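PDB 6VZZ: BamaA.19900.a from Balamuthia mandrillaris, which binds glucose and, as a glucokinase of the actin-like ATPase clan, probably phosphorylates it with ATP to give glucose 6-phosphate. Local coordinates for residues A[180-192]-A[323-335]. Residues are numbered along the deposited sequence; the frame is centred on the assembly and turned at random.
Sequences TLQPDHYLVLAVG and LCIGLQVRGMLLA. With CA (calcium ion), chain E.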
loop_
_atom_site.group_PDB
_atom_site.type_symbol
_atom_site.label_atom_id
_atom_site.label_comp_id
_atom_site.label_asym_id
_atom_site.label_seq_id
_atom_site.Cartn_x
_atom_site.Cartn_y
_atom_site.Cartn_z
ATOM N N THR A 180 2.914 -16.993 15.676
ATOM C CA THR A 180 4.277 -16.764 15.226
ATOM C C THR A 180 4.182 -16.240 13.800
ATOM O O THR A 180 3.243 -16.572 13.071
ATOM C CB THR A 180 5.116 -18.051 15.300
ATOM O OG1 THR A 180 6.510 -17.722 15.358
ATOM C CG2 THR A 180 4.864 -18.925 14.088
ATOM N N LEU A 181 5.129 -15.399 13.402
ATOM C CA LEU A 181 5.069 -14.753 12.094
ATOM C C LEU A 181 6.005 -15.454 11.117
ATOM O O LEU A 181 7.173 -15.706 11.436
ATOM C CB LEU A 181 5.421 -13.271 12.196
ATOM C CG LEU A 181 4.439 -12.439 13.018
ATOM C CD1 LEU A 181 4.769 -10.971 12.898
ATOM C CD2 LEU A 181 3.022 -12.688 12.575
ATOM N N GLN A 182 5.485 -15.781 9.940
ATOM C CA GLN A 182 6.277 -16.427 8.904
ATOM C C GLN A 182 7.079 -15.374 8.145
ATOM O O GLN A 182 6.893 -14.169 8.333
ATOM C CB GLN A 182 5.362 -17.224 7.977
ATOM C CG GLN A 182 4.598 -18.355 8.666
ATOM C CD GLN A 182 5.514 -19.377 9.342
ATOM O OE1 GLN A 182 6.556 -19.771 8.798
ATOM N NE2 GLN A 182 5.126 -19.804 10.546
ATOM N N PRO A 183 8.017 -15.790 7.296
ATOM C CA PRO A 183 8.747 -14.759 6.520
ATOM C C PRO A 183 7.977 -14.326 5.277
ATOM O O PRO A 183 8.352 -14.576 4.122
ATOM C CB PRO A 183 10.069 -15.467 6.184
ATOM C CG PRO A 183 10.084 -16.740 6.965
ATOM C CD PRO A 183 8.658 -17.108 7.187
ATOM N N ASP A 184 6.852 -13.662 5.519
ATOM C CA ASP A 184 6.034 -13.044 4.483
ATOM C C ASP A 184 5.649 -11.663 5.000
ATOM O O ASP A 184 6.174 -11.213 6.021
ATOM C CB ASP A 184 4.834 -13.935 4.135
ATOM C CG ASP A 184 5.256 -15.261 3.509
ATOM O OD1 ASP A 184 6.119 -15.259 2.596
ATOM O OD2 ASP A 184 4.738 -16.314 3.935
ATOM N N HIS A 185 4.764 -10.958 4.294
ATOM C CA HIS A 185 4.351 -9.643 4.763
ATOM C C HIS A 185 3.171 -9.775 5.700
ATOM O O HIS A 185 2.325 -10.655 5.536
ATOM C CB HIS A 185 3.962 -8.714 3.618
ATOM C CG HIS A 185 4.907 -8.750 2.466
ATOM N ND1 HIS A 185 6.272 -8.648 2.619
ATOM C CD2 HIS A 185 4.683 -8.874 1.139
ATOM C CE1 HIS A 185 6.851 -8.711 1.435
ATOM N NE2 HIS A 185 5.910 -8.858 0.521
ATOM N N TYR A 186 3.100 -8.868 6.668
ATOM C CA TYR A 186 1.976 -8.809 7.588
ATOM C C TYR A 186 1.524 -7.365 7.709
ATOM O O TYR A 186 2.353 -6.457 7.840
ATOM C CB TYR A 186 2.340 -9.391 8.957
ATOM C CG TYR A 186 2.503 -10.899 8.939
ATOM C CD1 TYR A 186 1.428 -11.734 9.208
ATOM C CD2 TYR A 186 3.730 -11.488 8.629
ATOM C CE1 TYR A 186 1.559 -13.111 9.181
ATOM C CE2 TYR A 186 3.874 -12.869 8.602
ATOM C CZ TYR A 186 2.776 -13.673 8.882
ATOM O OH TYR A 186 2.897 -15.041 8.861
ATOM N N LEU A 187 0.214 -7.156 7.621
ATOM C CA LEU A 187 -0.389 -5.847 7.808
ATOM C C LEU A 187 -0.714 -5.653 9.283
ATOM O O LEU A 187 -1.252 -6.553 9.933
ATOM C CB LEU A 187 -1.655 -5.732 6.954
ATOM C CG LEU A 187 -2.489 -4.452 6.930
ATOM C CD1 LEU A 187 -1.719 -3.298 6.328
ATOM C CD2 LEU A 187 -3.775 -4.682 6.152
ATOM N N VAL A 188 -0.367 -4.490 9.825
ATOM C CA VAL A 188 -0.690 -4.147 11.208
ATOM C C VAL A 188 -1.617 -2.937 11.205
ATOM O O VAL A 188 -1.322 -1.927 10.555
ATOM C CB VAL A 188 0.572 -3.865 12.044
ATOM C CG1 VAL A 188 0.186 -3.459 13.456
ATOM C CG2 VAL A 188 1.493 -5.077 12.054
ATOM N N LEU A 189 -2.738 -3.047 11.922
ATOM C CA LEU A 189 -3.732 -1.983 12.059
ATOM C C LEU A 189 -4.007 -1.732 13.534
ATOM O O LEU A 189 -4.050 -2.676 14.330
ATOM C CB LEU A 189 -5.071 -2.332 11.364
ATOM C CG LEU A 189 -5.084 -2.780 9.901
ATOM C CD1 LEU A 189 -4.836 -4.271 9.786
ATOM C CD2 LEU A 189 -6.393 -2.416 9.255
ATOM N N ALA A 190 -4.227 -0.465 13.892
ATOM C CA ALA A 190 -4.614 -0.114 15.252
ATOM C C ALA A 190 -5.661 0.982 15.215
ATOM O O ALA A 190 -5.442 2.029 14.595
ATOM C CB ALA A 190 -3.413 0.337 16.092
ATOM N N VAL A 191 -6.782 0.746 15.900
ATOM C CA VAL A 191 -7.894 1.687 15.964
ATOM C C VAL A 191 -7.837 2.398 17.306
ATOM O O VAL A 191 -7.928 1.754 18.358
ATOM C CB VAL A 191 -9.245 0.982 15.779
ATOM C CG1 VAL A 191 -10.377 2.001 15.697
ATOM C CG2 VAL A 191 -9.225 0.099 14.550
ATOM N N GLY A 192 -7.704 3.724 17.269
ATOM C CA GLY A 192 -7.647 4.538 18.465
ATOM C C GLY A 192 -8.143 5.943 18.188
ATOM O O GLY A 192 -9.238 6.121 17.636
ATOM N N LEU A 323 -6.380 -3.626 1.566
ATOM C CA LEU A 323 -4.934 -3.582 1.744
ATOM C C LEU A 323 -4.325 -4.978 1.653
ATOM O O LEU A 323 -3.206 -5.139 1.154
ATOM C CB LEU A 323 -4.584 -2.927 3.076
ATOM C CG LEU A 323 -4.902 -1.436 3.215
ATOM C CD1 LEU A 323 -4.575 -0.993 4.618
ATOM C CD2 LEU A 323 -4.127 -0.607 2.207
ATOM N N CYS A 324 -5.041 -6.003 2.130
ATOM C CA CYS A 324 -4.554 -7.370 1.970
ATOM C C CYS A 324 -4.371 -7.712 0.496
ATOM O O CYS A 324 -3.386 -8.352 0.111
ATOM C CB CYS A 324 -5.519 -8.363 2.630
ATOM S SG CYS A 324 -5.428 -8.445 4.444
ATOM N N ILE A 325 -5.308 -7.279 -0.342
ATOM C CA ILE A 325 -5.223 -7.542 -1.771
ATOM C C ILE A 325 -4.076 -6.757 -2.387
ATOM O O ILE A 325 -3.224 -7.317 -3.085
ATOM C CB ILE A 325 -6.567 -7.206 -2.440
ATOM C CG1 ILE A 325 -7.603 -8.269 -2.063
ATOM C CG2 ILE A 325 -6.407 -7.059 -3.951
ATOM C CD1 ILE A 325 -8.987 -7.926 -2.467
ATOM N N GLY A 326 -4.025 -5.450 -2.120
ATOM C CA GLY A 326 -3.001 -4.619 -2.729
ATOM C C GLY A 326 -1.599 -4.965 -2.259
ATOM O O GLY A 326 -0.664 -5.027 -3.066
ATOM N N LEU A 327 -1.430 -5.194 -0.958
ATOM C CA LEU A 327 -0.117 -5.467 -0.394
ATOM C C LEU A 327 0.274 -6.938 -0.465
ATOM O O LEU A 327 1.448 -7.257 -0.260
ATOM C CB LEU A 327 -0.057 -4.986 1.061
ATOM C CG LEU A 327 -0.201 -3.461 1.177
ATOM C CD1 LEU A 327 -0.160 -2.999 2.631
ATOM C CD2 LEU A 327 0.871 -2.742 0.354
ATOM N N GLN A 328 -0.667 -7.833 -0.764
ATOM C CA GLN A 328 -0.379 -9.263 -0.870
ATOM C C GLN A 328 0.265 -9.790 0.409
ATOM O O GLN A 328 1.261 -10.515 0.376
ATOM C CB GLN A 328 0.502 -9.561 -2.083
ATOM C CG GLN A 328 -0.196 -9.442 -3.410
ATOM C CD GLN A 328 -1.301 -10.478 -3.587
ATOM O OE1 GLN A 328 -1.028 -11.662 -3.787
ATOM N NE2 GLN A 328 -2.554 -10.034 -3.519
ATOM N N VAL A 329 -0.313 -9.407 1.549
ATOM C CA VAL A 329 0.179 -9.887 2.838
ATOM C C VAL A 329 -0.273 -11.327 3.073
ATOM O O VAL A 329 -1.204 -11.837 2.442
ATOM C CB VAL A 329 -0.279 -8.971 3.987
ATOM C CG1 VAL A 329 0.226 -7.544 3.780
ATOM C CG2 VAL A 329 -1.817 -9.013 4.136
ATOM N N ARG A 330 0.400 -11.988 4.010
ATOM C CA ARG A 330 0.001 -13.309 4.466
ATOM C C ARG A 330 -0.979 -13.256 5.634
ATOM O O ARG A 330 -1.773 -14.190 5.814
ATOM C CB ARG A 330 1.243 -14.115 4.863
ATOM C CG ARG A 330 0.946 -15.356 5.675
ATOM C CD ARG A 330 1.876 -16.485 5.323
ATOM N NE ARG A 330 1.646 -17.643 6.179
ATOM C CZ ARG A 330 2.395 -18.742 6.176
ATOM N NH1 ARG A 330 3.435 -18.834 5.360
ATOM N NH2 ARG A 330 2.103 -19.745 6.995
ATOM N N GLY A 331 -0.956 -12.183 6.416
ATOM C CA GLY A 331 -1.815 -12.099 7.576
ATOM C C GLY A 331 -1.919 -10.657 8.003
ATOM O O GLY A 331 -1.297 -9.767 7.415
ATOM N N MET A 332 -2.726 -10.435 9.039
ATOM C CA MET A 332 -2.876 -9.098 9.586
ATOM C C MET A 332 -3.071 -9.173 11.092
ATOM O O MET A 332 -3.561 -10.171 11.624
ATOM C CB MET A 332 -4.030 -8.334 8.927
ATOM C CG MET A 332 -5.284 -9.131 8.753
ATOM S SD MET A 332 -6.629 -8.154 8.043
ATOM C CE MET A 332 -7.974 -9.262 8.420
ATOM N N LEU A 333 -2.662 -8.107 11.772
ATOM C CA LEU A 333 -2.712 -8.023 13.225
ATOM C C LEU A 333 -3.507 -6.787 13.616
ATOM O O LEU A 333 -3.165 -5.675 13.202
ATOM C CB LEU A 333 -1.301 -7.960 13.816
ATOM C CG LEU A 333 -0.418 -9.212 13.731
ATOM C CD1 LEU A 333 0.147 -9.460 12.335
ATOM C CD2 LEU A 333 0.697 -9.092 14.738
ATOM N N LEU A 334 -4.575 -6.983 14.388
ATOM C CA LEU A 334 -5.294 -5.875 15.014
ATOM C C LEU A 334 -4.632 -5.583 16.356
ATOM O O LEU A 334 -4.627 -6.439 17.247
ATOM C CB LEU A 334 -6.776 -6.210 15.199
ATOM C CG LEU A 334 -7.531 -6.573 13.906
ATOM C CD1 LEU A 334 -8.990 -6.939 14.164
ATOM C CD2 LEU A 334 -7.438 -5.423 12.922
ATOM N N ALA A 335 -4.056 -4.393 16.491
ATOM C CA ALA A 335 -3.202 -4.079 17.625
ATOM C C ALA A 335 -3.722 -2.854 18.363
ATOM O O ALA A 335 -4.608 -2.140 17.888
ATOM C CB ALA A 335 -1.756 -3.850 17.175
HETATM CA CA CA E . 8.632 -14.914 1.701
HETATM O O HOH W 1 11.213 -13.820 1.427
HETATM O O HOH W 2 7.378 -15.867 -0.029
#
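Arg330 reaches Asp184 because its CG stands anti to the backbone N (chi1 165°) and the chain then bends at chi2, while Asp184 turns its CG anti to its own carbonyl carbon (chi1 -65°). Arg330 NH1 meets Asp184 OD2 at 3.2 Å close to the guanidinium plane, almost in line with the C-O bond, a salt bridge on a fairly straight hydrogen bond. Asp184 OD1 binds a calcium ion at 2.7 Å beside Pro183 O and two waters, so one carboxylate is shared between metal and arginine, which probably favours its charged form. Gln182 lays CG over one face of the guanidinium, off-centre, near its outer atoms, and the Tyr186 ring runs alongside the arginine, its OH taking a hydrogen bond from Gln182 N. Beyond this loop, His185 O accepts a hydrogen bond from Arg330 N, and strands 186-191 and 331-335 continue side by side in parallel register, bonded alternately: Leu187 N to Gly331 O, Leu333 N to Leu187 O (2.8 Å), Leu189 N to Leu333 O and Ala335 N to Leu189 O. They are the central pair of a six-stranded mixed sheet in one lobe of the actin-like kinase fold, and helix 303-327 runs back across one face and, after a short turn at Gln328 with positive phi, leads into strand 331-335. On that face Leu187 sends its branches to the helix: Leu187 CD2 presses on Leu323 CB at 3.6 Å, CD1 on Leu327 CD1 at 4.0 Å, Leu187 crossing each of the two helix leucines at about a right angle, and Leu189 lies farther along beside Met332 and Leu334. Tyr186, Val188 and Leu333 point to the reverse face, where helix 146-159 covers Val188 and Leu181 CD2 sits 3.6 Å above the Tyr186 ring. From the last turn of the helix, Leu323 and Leu327 also pack on Phe219 of the second subunit.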